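Local coordinates for protein type-iv like pilin ttha1219 (Thermus thermophilus, PDB 5G24) that probably serves as a type IV-like pilin, a subunit of surface filaments, and is associated with the cell outer membrane, at residues 40-45 and 219-224; 82-87 and 126-131; 109-114 and 143-148; 115-120 and 131-136; 178-183 and 225-230. All coordinates share one frame; numbering follows the deposited sequence.

Contact 1. Residues 40-45 and 219-224; sequences RARGRL and GRLRAE
The carbonyl O of Arg-222 is met by both amino groups of Arg-42. Arg-42 NH1 lies 2.7 Å from Arg-222 O, and Arg-42 NH2 lies 3.0 Å from the same Arg-222 O. The guanidinium comes up to this oxygen obliquely. The side chain leaves the helix with CG anti to the backbone N (chi1 170°) and bends at chi3 (-57°), which turns the planar group toward the strand. Its NH1 also rests 3.7 Å from Ala-223 CB. The rest of the contact is apolar. Leu-221 presses CD2 onto the helix backbone, 3.6 Å from Arg-42 CA. The same methyl reaches Ala-41 CB and Leu-45 CD2. One residue pair further on, Leu-45 CD2 meets Ala-223 CB at 3.7 Å. Leu-221 and Ala-223 point to the helix. Arg-222 between them points away, and its side chain forms salt bridges with Asp-218 and Glu-143. Arg-44 of the helix turns elsewhere, to salt bridges with Glu-139 and Glu-48 of the second subunit. Helix 35-61 is the long N-terminal helix expected of a pilin, and its residues 40-45 run at 34° to strand residues 221-224. Arg-42 therefore works in two ways. Its carbon stem packs beside Leu-221, while its positive end is probably drawn to the partial negative charge of a backbone carbonyl.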
# COMPACT_ATOMS: atom_id res chain seq x y z
N ARG A 40 13.01 11.66 13.68
CA ARG A 40 11.94 10.77 13.95
C ARG A 40 10.71 11.11 13.15
O ARG A 40 10.17 10.31 12.48
CB ARG A 40 11.60 10.73 15.44
CG ARG A 40 12.56 9.81 16.23
CD ARG A 40 12.32 9.90 17.72
NE ARG A 40 11.23 9.05 18.19
CZ ARG A 40 11.32 8.10 19.14
NH1 ARG A 40 12.46 7.84 19.79
NH2 ARG A 40 10.23 7.39 19.45
N ALA A 41 10.31 12.34 13.20
CA ALA A 41 9.11 12.79 12.54
C ALA A 41 9.22 12.62 11.05
O ALA A 41 8.27 12.13 10.43
CB ALA A 41 8.83 14.23 12.91
N ARG A 42 10.39 12.94 10.52
CA ARG A 42 10.64 12.86 9.06
C ARG A 42 10.66 11.37 8.56
O ARG A 42 10.11 11.06 7.51
CB ARG A 42 11.93 13.59 8.63
CG ARG A 42 12.32 13.28 7.17
CD ARG A 42 13.51 14.09 6.64
NE ARG A 42 13.25 15.58 6.74
CZ ARG A 42 12.53 16.37 5.88
NH1 ARG A 42 11.97 15.89 4.72
NH2 ARG A 42 12.38 17.70 6.20
N GLY A 43 11.34 10.52 9.29
CA GLY A 43 11.33 9.05 9.01
C GLY A 43 9.95 8.43 8.95
O GLY A 43 9.61 7.68 8.03
N ARG A 44 9.13 8.82 9.92
CA ARG A 44 7.79 8.33 9.98
C ARG A 44 6.94 8.84 8.81
O ARG A 44 6.23 8.07 8.19
CB ARG A 44 7.15 8.71 11.29
CG ARG A 44 5.68 8.33 11.38
CD ARG A 44 5.14 8.69 12.72
NE ARG A 44 3.78 8.25 12.88
CZ ARG A 44 2.98 8.59 13.89
NH1 ARG A 44 3.40 9.42 14.80
NH2 ARG A 44 1.78 8.11 14.00
N LEU A 45 7.06 10.13 8.52
CA LEU A 45 6.31 10.69 7.42
C LEU A 45 6.73 10.04 6.07
O LEU A 45 5.91 9.77 5.21
CB LEU A 45 6.41 12.25 7.37
CG LEU A 45 5.67 12.98 6.29
CD1 LEU A 45 4.22 12.65 6.30
CD2 LEU A 45 5.84 14.51 6.45
N GLY A 219 6.57 26.33 10.60
CA GLY A 219 6.93 25.43 11.70
C GLY A 219 6.54 23.94 11.55
O GLY A 219 6.98 23.14 12.34
N ARG A 220 5.80 23.58 10.50
CA ARG A 220 5.49 22.20 10.21
C ARG A 220 6.65 21.51 9.51
O ARG A 220 7.35 22.11 8.70
CB ARG A 220 4.24 22.05 9.35
CG ARG A 220 3.00 22.47 10.12
CD ARG A 220 1.78 22.34 9.27
NE ARG A 220 1.41 20.95 8.97
CZ ARG A 220 0.60 20.23 9.71
NH1 ARG A 220 0.04 20.72 10.78
NH2 ARG A 220 0.30 18.99 9.33
N LEU A 221 6.81 20.21 9.80
CA LEU A 221 7.84 19.43 9.11
C LEU A 221 7.23 18.86 7.85
O LEU A 221 6.19 18.24 7.95
CB LEU A 221 8.36 18.35 10.02
CG LEU A 221 9.51 17.54 9.37
CD1 LEU A 221 10.74 17.41 10.24
CD2 LEU A 221 9.03 16.13 9.00
N ARG A 222 7.96 18.91 6.73
CA ARG A 222 7.58 18.45 5.42
C ARG A 222 8.44 17.37 4.84
O ARG A 222 9.66 17.31 5.06
CB ARG A 222 7.56 19.63 4.41
CG ARG A 222 6.32 20.54 4.58
CD ARG A 222 6.25 21.81 3.78
NE ARG A 222 4.95 22.44 4.12
CZ ARG A 222 4.67 23.15 5.19
NH1 ARG A 222 5.60 23.50 6.06
NH2 ARG A 222 3.42 23.48 5.43
N ALA A 223 7.81 16.50 4.06
CA ALA A 223 8.52 15.57 3.33
C ALA A 223 7.81 15.34 1.98
O ALA A 223 6.67 15.63 1.83
CB ALA A 223 8.69 14.26 4.13
N GLU A 224 8.51 14.77 1.02
CA GLU A 224 7.96 14.60 -0.30
C GLU A 224 8.46 13.29 -0.96
O GLU A 224 9.49 12.75 -0.61
CB GLU A 224 8.32 15.83 -1.18
CG GLU A 224 9.82 15.90 -1.49
CD GLU A 224 10.30 17.22 -2.11
OE1 GLU A 224 9.46 18.13 -2.45
OE2 GLU A 224 11.54 17.31 -2.27

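Contact 2. Residues 82-87 and 126-131; sequences GVQGWF and CAPLPN
Trp-86 and Cys-126 form the tight part of this contact. Trp-86 NE1 gives a hydrogen bond of 2.8 Å to Cys-126 O, with an N-H...O angle of 150°. The oxygen lies in the indole plane, and the N-H uses a lone pair in the carbonyl plane, so the two flat groups are held in a set orientation. The sulfur of the same cysteine sits at the indole edge, with Cys-126 SG 3.9 Å from Trp-86 NE1. Pro-128 touches the ring more loosely, its CD 4.3 Å from Trp-86 CZ2. Gln-84, a partly exposed residue, occupies the more open side. Its amide crosses the pyrrolidine ring of Pro-128, with Gln-84 NE2 3.7 Å from Pro-128 CG. Pro-130 CD stands further off, at 4.4 Å from Gln-84 NE2. Cys-126 forms a disulfide with Cys-121, near the end of strand 115-122, and Pro-130 touches Glu-110 of strand 104-112. Residues 126-131 thus form part of the connection of a disulfide-braced beta hairpin, folded back over its own sheet as far as strand 82-88.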
# COMPACT_ATOMS: atom_id res chain seq x y z
N GLY A 82 -5.55 15.75 -10.61
CA GLY A 82 -6.44 14.65 -10.46
C GLY A 82 -6.12 13.66 -11.59
O GLY A 82 -5.66 14.01 -12.65
N VAL A 83 -6.32 12.39 -11.31
CA VAL A 83 -6.03 11.31 -12.25
C VAL A 83 -7.12 10.29 -12.02
O VAL A 83 -7.37 9.91 -10.86
CB VAL A 83 -4.60 10.69 -12.04
CG1 VAL A 83 -4.41 10.00 -10.68
CG2 VAL A 83 -4.29 9.67 -13.11
N GLN A 84 -7.72 9.83 -13.14
CA GLN A 84 -8.69 8.73 -13.19
C GLN A 84 -8.31 7.65 -14.19
O GLN A 84 -7.73 7.95 -15.21
CB GLN A 84 -10.07 9.27 -13.54
CG GLN A 84 -10.46 10.48 -12.69
CD GLN A 84 -11.93 10.84 -12.76
OE1 GLN A 84 -12.56 10.76 -13.84
NE2 GLN A 84 -12.51 11.17 -11.59
N GLY A 85 -8.62 6.41 -13.86
CA GLY A 85 -8.25 5.26 -14.66
C GLY A 85 -9.27 4.13 -14.61
O GLY A 85 -10.03 4.01 -13.67
N TRP A 86 -9.29 3.31 -15.66
CA TRP A 86 -10.25 2.20 -15.80
C TRP A 86 -9.56 0.94 -16.27
O TRP A 86 -8.45 1.02 -16.88
CB TRP A 86 -11.39 2.53 -16.74
CG TRP A 86 -12.25 3.65 -16.27
CD1 TRP A 86 -13.43 3.55 -15.61
CD2 TRP A 86 -12.01 5.05 -16.46
NE1 TRP A 86 -13.94 4.81 -15.36
CE2 TRP A 86 -13.07 5.75 -15.85
CE3 TRP A 86 -10.96 5.77 -17.03
CZ2 TRP A 86 -13.15 7.15 -15.82
CZ3 TRP A 86 -11.00 7.17 -16.97
CH2 TRP A 86 -12.11 7.85 -16.40
N PHE A 87 -10.13 -0.21 -15.87
CA PHE A 87 -9.52 -1.50 -16.17
C PHE A 87 -10.56 -2.63 -16.15
O PHE A 87 -11.59 -2.50 -15.46
CB PHE A 87 -8.32 -1.80 -15.27
CG PHE A 87 -8.65 -1.91 -13.80
CD1 PHE A 87 -8.77 -0.77 -13.01
CD2 PHE A 87 -8.86 -3.17 -13.19
CE1 PHE A 87 -9.08 -0.85 -11.66
CE2 PHE A 87 -9.17 -3.27 -11.83
CZ PHE A 87 -9.28 -2.10 -11.07
N CYS A 126 -17.62 4.66 -15.85
CA CYS A 126 -18.18 5.12 -14.57
C CYS A 126 -17.29 6.24 -13.99
O CYS A 126 -16.08 6.27 -14.24
CB CYS A 126 -18.28 3.96 -13.56
SG CYS A 126 -16.69 3.16 -13.08
N ALA A 127 -17.88 7.11 -13.19
CA ALA A 127 -17.13 8.20 -12.55
C ALA A 127 -16.73 7.77 -11.13
O ALA A 127 -17.60 7.54 -10.30
CB ALA A 127 -17.99 9.47 -12.51
N PRO A 128 -15.44 7.65 -10.86
CA PRO A 128 -15.11 7.35 -9.48
C PRO A 128 -15.25 8.63 -8.75
O PRO A 128 -14.77 9.59 -9.28
CB PRO A 128 -13.64 6.95 -9.56
CG PRO A 128 -13.12 7.67 -10.74
CD PRO A 128 -14.25 7.74 -11.71
N LEU A 129 -15.93 8.75 -7.62
CA LEU A 129 -15.81 10.08 -6.90
C LEU A 129 -14.75 9.99 -5.82
O LEU A 129 -15.05 9.35 -4.82
CB LEU A 129 -17.13 10.56 -6.27
CG LEU A 129 -17.22 10.90 -4.74
CD1 LEU A 129 -17.87 12.25 -4.40
CD2 LEU A 129 -17.92 9.76 -4.00
N PRO A 130 -13.54 10.63 -5.99
CA PRO A 130 -12.56 10.52 -4.89
C PRO A 130 -13.02 11.19 -3.59
O PRO A 130 -12.88 12.38 -3.44
CB PRO A 130 -11.24 11.11 -5.50
CG PRO A 130 -11.65 11.86 -6.70
CD PRO A 130 -12.87 11.16 -7.21
N ASN A 131 -13.55 10.34 -2.71
CA ASN A 131 -14.07 10.63 -1.34
C ASN A 131 -13.13 10.20 -0.15
O ASN A 131 -12.79 11.01 0.73
CB ASN A 131 -15.49 9.99 -1.09
CG ASN A 131 -15.67 8.58 -1.71
OD1 ASN A 131 -14.73 7.93 -2.10
ND2 ASN A 131 -16.91 8.11 -1.76

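Contact 3. Residues 109-114 and 143-148; sequences YEVNQG and EAFRVA
The Phe-145 ring meets residues 109-111 at its edge and at a slant. Tyr-109 O lies near the ring plane, 3.9 Å from Phe-145 CE2. Tyr-109 CB is 4.0 Å from the same Phe-145 CE2. Glu-110 CA and Val-111 CG2 approach the ring obliquely. The Tyr-109 ring itself leads away from Phe-145 and meets the ring of Trp-118, their planes about 35° apart. The closest touch of the contact is at the base of the side chain, where Val-111 CG2 lies 3.4 Å from Phe-145 CB. Phe-145 CG is anti to its own backbone N (chi1 -178°), which sends the ring out from its strand toward residues 109 and 110 and leaves CB to meet the valine. Just before Phe-145, Glu-143 and Ala-144 both face Leu-181 in a classic beta bulge. The two strands run nearly antiparallel, yet they belong to different sheets, and their axes pass 6.9 Å apart. The two sheets come together here, and their inner side chains meet. Just past strand 104-112, a backbone hydrogen bond links Gly-114 to Val-142 of strand 141-151. Leu-178 and Leu-180 of the neighbouring strand and Leu-56 of helix 35-61 also touch Phe-145. No hydrogen bond joins residues 109-114 to 143-148. The contact between the segments is mainly apolar, with Tyr-109 O at the edge of the Phe-145 ring, and it would depend on shape fit rather than on polar bonds.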
# COMPACT_ATOMS: atom_id res chain seq x y z
N TYR A 109 -7.91 9.60 -8.04
CA TYR A 109 -7.22 10.23 -6.91
C TYR A 109 -7.10 11.71 -7.12
O TYR A 109 -6.78 12.20 -8.23
CB TYR A 109 -5.78 9.66 -6.80
CG TYR A 109 -5.66 8.20 -6.52
CD1 TYR A 109 -5.79 7.73 -5.23
CD2 TYR A 109 -5.42 7.28 -7.53
CE1 TYR A 109 -5.70 6.36 -4.93
CE2 TYR A 109 -5.34 5.90 -7.24
CZ TYR A 109 -5.43 5.46 -5.94
OH TYR A 109 -5.33 4.15 -5.59
N GLU A 110 -7.24 12.44 -6.05
CA GLU A 110 -6.83 13.87 -6.00
C GLU A 110 -6.68 14.32 -4.55
O GLU A 110 -7.16 13.66 -3.66
CB GLU A 110 -7.86 14.77 -6.66
CG GLU A 110 -9.22 14.67 -6.02
CD GLU A 110 -10.27 15.51 -6.68
OE1 GLU A 110 -10.00 16.08 -7.75
OE2 GLU A 110 -11.39 15.54 -6.12
N VAL A 111 -6.08 15.49 -4.34
CA VAL A 111 -5.90 16.05 -3.01
C VAL A 111 -6.88 17.14 -2.69
O VAL A 111 -7.02 18.06 -3.45
CB VAL A 111 -4.54 16.70 -2.84
CG1 VAL A 111 -4.45 17.42 -1.50
CG2 VAL A 111 -3.51 15.62 -2.90
N ASN A 112 -7.59 16.99 -1.58
CA ASN A 112 -8.36 18.08 -1.09
C ASN A 112 -8.64 17.88 0.35
O ASN A 112 -8.55 16.76 0.86
CB ASN A 112 -9.61 18.27 -1.96
CG ASN A 112 -10.54 17.17 -1.87
OD1 ASN A 112 -10.99 16.84 -0.79
ND2 ASN A 112 -10.97 16.63 -3.00
N GLN A 113 -9.01 18.96 1.00
CA GLN A 113 -9.24 19.01 2.42
C GLN A 113 -8.13 18.31 3.15
O GLN A 113 -8.40 17.53 4.05
CB GLN A 113 -10.62 18.47 2.75
CG GLN A 113 -11.73 19.46 2.32
CD GLN A 113 -12.13 20.49 3.35
OE1 GLN A 113 -11.38 20.81 4.25
NE2 GLN A 113 -13.29 21.03 3.21
N GLY A 114 -6.90 18.61 2.77
CA GLY A 114 -5.66 18.10 3.43
C GLY A 114 -5.41 16.57 3.41
O GLY A 114 -4.51 16.06 4.05
N GLU A 143 -0.39 18.32 0.89
CA GLU A 143 -0.46 19.66 0.36
C GLU A 143 -0.39 19.68 -1.12
O GLU A 143 -0.74 20.67 -1.70
CB GLU A 143 0.66 20.52 0.95
CG GLU A 143 0.36 20.78 2.46
CD GLU A 143 1.56 21.21 3.26
OE1 GLU A 143 2.64 21.31 2.63
OE2 GLU A 143 1.40 21.48 4.49
N ALA A 144 0.18 18.67 -1.78
CA ALA A 144 0.33 18.75 -3.22
C ALA A 144 0.36 17.34 -3.76
O ALA A 144 1.04 16.54 -3.20
CB ALA A 144 1.65 19.48 -3.62
N PHE A 145 -0.25 17.18 -4.95
CA PHE A 145 -0.17 15.97 -5.76
C PHE A 145 0.01 16.44 -7.23
O PHE A 145 -0.72 17.34 -7.67
CB PHE A 145 -1.46 15.22 -5.57
CG PHE A 145 -1.58 13.87 -6.31
CD1 PHE A 145 -0.64 12.94 -6.27
CD2 PHE A 145 -2.76 13.55 -6.92
CE1 PHE A 145 -0.79 11.69 -6.90
CE2 PHE A 145 -2.93 12.34 -7.57
CZ PHE A 145 -1.92 11.42 -7.60
N ARG A 146 0.95 15.82 -7.95
CA ARG A 146 1.19 16.06 -9.33
C ARG A 146 1.35 14.75 -10.08
O ARG A 146 1.92 13.86 -9.57
CB ARG A 146 2.46 16.87 -9.54
CG ARG A 146 2.46 18.21 -8.86
CD ARG A 146 1.48 19.18 -9.56
NE ARG A 146 1.61 20.49 -8.97
CZ ARG A 146 1.16 20.85 -7.77
NH1 ARG A 146 0.40 20.04 -7.06
NH2 ARG A 146 1.33 22.09 -7.33
N VAL A 147 0.83 14.70 -11.31
CA VAL A 147 0.96 13.54 -12.20
C VAL A 147 1.47 14.02 -13.56
O VAL A 147 0.90 14.88 -14.15
CB VAL A 147 -0.36 12.75 -12.36
CG1 VAL A 147 -0.13 11.43 -13.03
CG2 VAL A 147 -1.00 12.42 -11.00
N ALA A 148 2.55 13.39 -14.03
CA ALA A 148 2.99 13.52 -15.41
C ALA A 148 3.01 12.12 -16.06
O ALA A 148 3.04 11.08 -15.34
CB ALA A 148 4.36 14.13 -15.43

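Contact 4. Residues 115-120 and 131-136; sequences ALRWGA and NNPVLG
This is a bulged beta hairpin, made by strand 115-122 and the short edge strand 132-133. Trp-118 N binds Asn-132 O at 3.0 Å, and Val-134 N binds Leu-116 O at 3.0 Å. Leu-116 N completes the ladder on Leu-135 O. Two classic bulges interrupt it. In one, Asn-131 and Asn-132 both face Trp-118, and both of their N-H groups make weak bonds to Trp-118 O. In the other, Val-134 and Leu-135 both face Leu-116. Val-134 spreads its methyls over two neighbours: CG2 lies 3.6 Å from Trp-118 CB, while CG1 lies 4.1 Å from Leu-116 CD2. Leu-51 of the second subunit also packs on Val-134. Leu-116 and Leu-135 turn inward to Thr-52 of helix 35-61. Trp-118 NE1 bonds to Thr-107 OG1. On the other face Arg-117 lies alongside Pro-133, pointing the same way. Its chain is extended from CG to NE, and its NE and NH2 bond to the carbonyls of Asn-112 and Gln-113. The remaining arm, Arg-117 NH1, reaches Asn-131 O at 3.1 Å, within the guanidinium plane and nearly along the C=O axis.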
# COMPACT_ATOMS: atom_id res chain seq x y z
N ALA A 115 -6.10 15.89 2.51
CA ALA A 115 -5.94 14.50 2.31
C ALA A 115 -5.70 14.19 0.79
O ALA A 115 -6.35 14.75 -0.08
CB ALA A 115 -7.19 13.80 2.78
N LEU A 116 -4.87 13.19 0.51
CA LEU A 116 -4.96 12.45 -0.70
C LEU A 116 -6.17 11.53 -0.61
O LEU A 116 -6.40 10.87 0.41
CB LEU A 116 -3.71 11.61 -0.95
CG LEU A 116 -3.80 10.69 -2.22
CD1 LEU A 116 -3.85 11.56 -3.48
CD2 LEU A 116 -2.63 9.78 -2.20
N ARG A 117 -7.02 11.55 -1.62
CA ARG A 117 -8.33 10.87 -1.56
C ARG A 117 -8.57 10.07 -2.77
O ARG A 117 -8.12 10.41 -3.84
CB ARG A 117 -9.44 11.90 -1.46
CG ARG A 117 -9.60 12.52 -0.08
CD ARG A 117 -10.48 13.75 -0.08
NE ARG A 117 -10.23 14.54 1.13
CZ ARG A 117 -10.77 14.32 2.32
NH1 ARG A 117 -11.64 13.34 2.48
NH2 ARG A 117 -10.45 15.09 3.34
N TRP A 118 -9.34 9.05 -2.60
CA TRP A 118 -9.52 7.96 -3.56
C TRP A 118 -10.98 7.69 -3.73
O TRP A 118 -11.72 7.66 -2.74
CB TRP A 118 -8.82 6.69 -3.06
CG TRP A 118 -9.11 5.45 -3.81
CD1 TRP A 118 -8.75 5.14 -5.11
CD2 TRP A 118 -9.83 4.32 -3.31
NE1 TRP A 118 -9.21 3.88 -5.43
CE2 TRP A 118 -9.90 3.37 -4.37
CE3 TRP A 118 -10.44 4.02 -2.08
CZ2 TRP A 118 -10.50 2.14 -4.21
CZ3 TRP A 118 -11.06 2.83 -1.94
CH2 TRP A 118 -11.11 1.89 -3.00
N GLY A 119 -11.39 7.48 -4.97
CA GLY A 119 -12.73 6.94 -5.27
C GLY A 119 -12.67 5.80 -6.24
O GLY A 119 -11.69 5.62 -6.96
N ALA A 120 -13.71 4.99 -6.23
CA ALA A 120 -13.83 3.83 -7.11
C ALA A 120 -15.24 3.74 -7.68
O ALA A 120 -16.18 4.34 -7.13
CB ALA A 120 -13.44 2.57 -6.35
N ASN A 131 -13.55 10.34 -2.71
CA ASN A 131 -14.07 10.63 -1.34
C ASN A 131 -13.13 10.20 -0.15
O ASN A 131 -12.79 11.01 0.73
CB ASN A 131 -15.49 9.99 -1.09
CG ASN A 131 -15.67 8.58 -1.71
OD1 ASN A 131 -14.73 7.93 -2.10
ND2 ASN A 131 -16.91 8.11 -1.76
N ASN A 132 -12.80 8.89 -0.15
CA ASN A 132 -12.17 8.21 1.00
C ASN A 132 -10.71 8.57 1.18
O ASN A 132 -9.97 8.48 0.25
CB ASN A 132 -12.26 6.70 0.87
CG ASN A 132 -13.69 6.22 0.74
OD1 ASN A 132 -14.59 6.66 1.46
ND2 ASN A 132 -13.92 5.28 -0.21
N PRO A 133 -10.31 9.01 2.37
CA PRO A 133 -8.92 9.33 2.56
C PRO A 133 -7.95 8.11 2.46
O PRO A 133 -8.25 7.05 2.81
CB PRO A 133 -8.86 9.90 4.00
CG PRO A 133 -10.26 10.38 4.28
CD PRO A 133 -11.17 9.49 3.47
N VAL A 134 -6.84 8.33 1.85
CA VAL A 134 -5.76 7.39 1.74
C VAL A 134 -4.73 7.81 2.77
O VAL A 134 -4.23 7.02 3.57
CB VAL A 134 -5.12 7.50 0.32
CG1 VAL A 134 -3.87 6.69 0.18
CG2 VAL A 134 -6.12 7.05 -0.72
N LEU A 135 -4.40 9.10 2.74
CA LEU A 135 -3.43 9.68 3.63
C LEU A 135 -3.85 11.17 3.91
O LEU A 135 -4.26 11.89 2.99
CB LEU A 135 -2.10 9.64 2.95
CG LEU A 135 -0.92 10.27 3.68
CD1 LEU A 135 -0.56 9.41 4.84
CD2 LEU A 135 0.24 10.53 2.75
N GLY A 136 -3.78 11.53 5.17
CA GLY A 136 -3.93 12.87 5.59
C GLY A 136 -5.31 13.18 6.05
O GLY A 136 -6.16 12.33 6.08

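Contact 5. Residues 178-183 and 225-230; sequences LYLLAS and KLWIVQ
Four backbone hydrogen bonds join Leu-178 and Leu-180 to Trp-227 and Lys-225. The shortest runs from Leu-178 N to Trp-227 O, 2.7 Å and almost straight (172°). Trp-227 N returns a bond to Leu-178 O, and Leu-180 and Lys-225 are paired in both directions. Between them Tyr-179 and Leu-226 form a non-hydrogen-bonded pair. Here CA-H...O contacts take over: Leu-226 CA lies 3.2 Å from Leu-178 O, and Tyr-179 CA lies 3.2 Å from Lys-225 O. This is a regular antiparallel ladder between strands 173-184 and 221-230, the latter an outermost strand of its sheet within this chain. The face with Trp-227 turns to helix 35-61, where Ala-53 touches both Trp-227 and Lys-225. The indole carries a CH-pi contact. Leu-178 CB stands 3.5 Å from the centroid of the six-membered ring of Trp-227, close to the ring normal. Trp-227 CG sits between its backbone N and carbonyl carbon (chi1 75°), which lays the ring back across the neighbouring strand. Two more apolar contacts adjoin the indole and Leu-178. Leu-180 CD1 meets Trp-227 CH2 at 3.7 Å. Leu-178 CD1 presses tightly on Val-229 CG1 at 3.5 Å.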
# COMPACT_ATOMS: atom_id res chain seq x y z
N LEU A 178 4.59 10.37 -10.29
CA LEU A 178 3.72 10.94 -9.27
C LEU A 178 4.51 11.66 -8.22
O LEU A 178 5.61 11.28 -7.89
CB LEU A 178 2.88 9.85 -8.64
CG LEU A 178 1.98 9.21 -9.72
CD1 LEU A 178 2.47 7.80 -9.99
CD2 LEU A 178 0.60 9.08 -9.26
N TYR A 179 4.01 12.80 -7.77
CA TYR A 179 4.63 13.57 -6.70
C TYR A 179 3.63 13.88 -5.60
O TYR A 179 2.47 14.28 -5.88
CB TYR A 179 5.19 14.85 -7.24
CG TYR A 179 5.67 15.84 -6.22
CD1 TYR A 179 6.88 15.72 -5.67
CD2 TYR A 179 4.85 16.83 -5.75
CE1 TYR A 179 7.36 16.58 -4.72
CE2 TYR A 179 5.29 17.75 -4.76
CZ TYR A 179 6.57 17.62 -4.27
OH TYR A 179 7.01 18.47 -3.31
N LEU A 180 4.07 13.67 -4.38
CA LEU A 180 3.35 14.02 -3.15
C LEU A 180 4.18 14.91 -2.19
O LEU A 180 5.40 14.65 -2.01
CB LEU A 180 2.93 12.77 -2.35
CG LEU A 180 1.72 12.07 -2.87
CD1 LEU A 180 1.50 10.78 -2.08
CD2 LEU A 180 0.50 13.00 -2.81
N LEU A 181 3.52 15.88 -1.57
CA LEU A 181 4.13 16.72 -0.51
C LEU A 181 3.20 16.66 0.66
O LEU A 181 2.01 16.83 0.52
CB LEU A 181 4.26 18.16 -0.98
CG LEU A 181 4.76 19.17 0.05
CD1 LEU A 181 6.23 18.98 0.46
CD2 LEU A 181 4.48 20.57 -0.46
N ALA A 182 3.75 16.48 1.83
CA ALA A 182 2.93 16.47 3.07
C ALA A 182 3.66 17.02 4.26
O ALA A 182 4.87 17.13 4.29
CB ALA A 182 2.51 15.03 3.39
N SER A 183 2.89 17.35 5.27
CA SER A 183 3.42 18.00 6.44
C SER A 183 2.83 17.43 7.71
O SER A 183 1.67 17.06 7.73
CB SER A 183 3.23 19.55 6.38
OG SER A 183 1.85 19.94 6.52
N LYS A 225 7.80 12.89 -2.00
CA LYS A 225 8.22 11.75 -2.79
C LYS A 225 7.81 11.93 -4.26
O LYS A 225 6.63 12.27 -4.55
CB LYS A 225 7.53 10.53 -2.22
CG LYS A 225 8.18 9.21 -2.71
CD LYS A 225 7.48 8.05 -2.05
CE LYS A 225 7.98 6.72 -2.62
NZ LYS A 225 9.39 6.56 -2.26
N LEU A 226 8.75 11.73 -5.13
CA LEU A 226 8.50 11.52 -6.52
C LEU A 226 8.68 9.98 -6.78
O LEU A 226 9.71 9.43 -6.50
CB LEU A 226 9.55 12.29 -7.34
CG LEU A 226 9.53 12.22 -8.85
CD1 LEU A 226 8.30 12.89 -9.43
CD2 LEU A 226 10.76 12.94 -9.38
N TRP A 227 7.78 9.36 -7.48
CA TRP A 227 7.99 7.96 -7.92
C TRP A 227 7.32 7.69 -9.25
O TRP A 227 6.45 8.44 -9.72
CB TRP A 227 7.54 6.99 -6.81
CG TRP A 227 5.98 6.85 -6.67
CD1 TRP A 227 5.21 5.74 -7.00
CD2 TRP A 227 5.06 7.81 -6.10
NE1 TRP A 227 3.88 6.00 -6.74
CE2 TRP A 227 3.76 7.22 -6.14
CE3 TRP A 227 5.21 9.07 -5.52
CZ2 TRP A 227 2.63 7.89 -5.72
CZ3 TRP A 227 4.09 9.74 -5.06
CH2 TRP A 227 2.78 9.13 -5.15
N ILE A 228 7.80 6.64 -9.89
CA ILE A 228 7.41 6.33 -11.28
C ILE A 228 6.68 5.02 -11.32
O ILE A 228 7.10 4.14 -10.73
CB ILE A 228 8.62 6.23 -12.23
CG1 ILE A 228 9.55 7.48 -12.15
CG2 ILE A 228 8.21 5.96 -13.68
CD1 ILE A 228 8.93 8.81 -12.42
N VAL A 229 5.58 4.93 -12.05
CA VAL A 229 4.84 3.71 -12.25
C VAL A 229 4.79 3.44 -13.72
O VAL A 229 4.26 4.22 -14.51
CB VAL A 229 3.47 3.72 -11.57
CG1 VAL A 229 2.67 4.92 -11.88
CG2 VAL A 229 2.64 2.47 -11.95
N GLN A 230 5.31 2.28 -14.08
CA GLN A 230 5.20 1.76 -15.43
C GLN A 230 3.73 1.49 -15.72
O GLN A 230 3.00 1.02 -14.85
CB GLN A 230 6.06 0.49 -15.64
CG GLN A 230 7.57 0.73 -15.68
CD GLN A 230 8.05 1.59 -16.88
OE1 GLN A 230 7.32 1.79 -17.86
NE2 GLN A 230 9.31 2.05 -16.82

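In the fold
The five contacts tie helix 35-61 and two antiparallel sheets into one domain. Contacts 1 and 5 both use strand 221-230; Glu-224 OE1 and Tyr-179 OH, 2.6 Å apart, probably form a hydrogen bond between them. Contact 3 packs the sheet of contacts 2 and 4 against the sheet of contact 5. Its centre is about 10 Å from the centres of both contact 4 and contact 5. Those two touch where Leu-116 CD2 comes 4.2 Å from Leu-180 CD1. Contact 2 shares Asn-131 with contact 4. Contacts 1 and 2 are far apart, about 29 Å between centres. Contacts 1 and 4 both reach the second subunit.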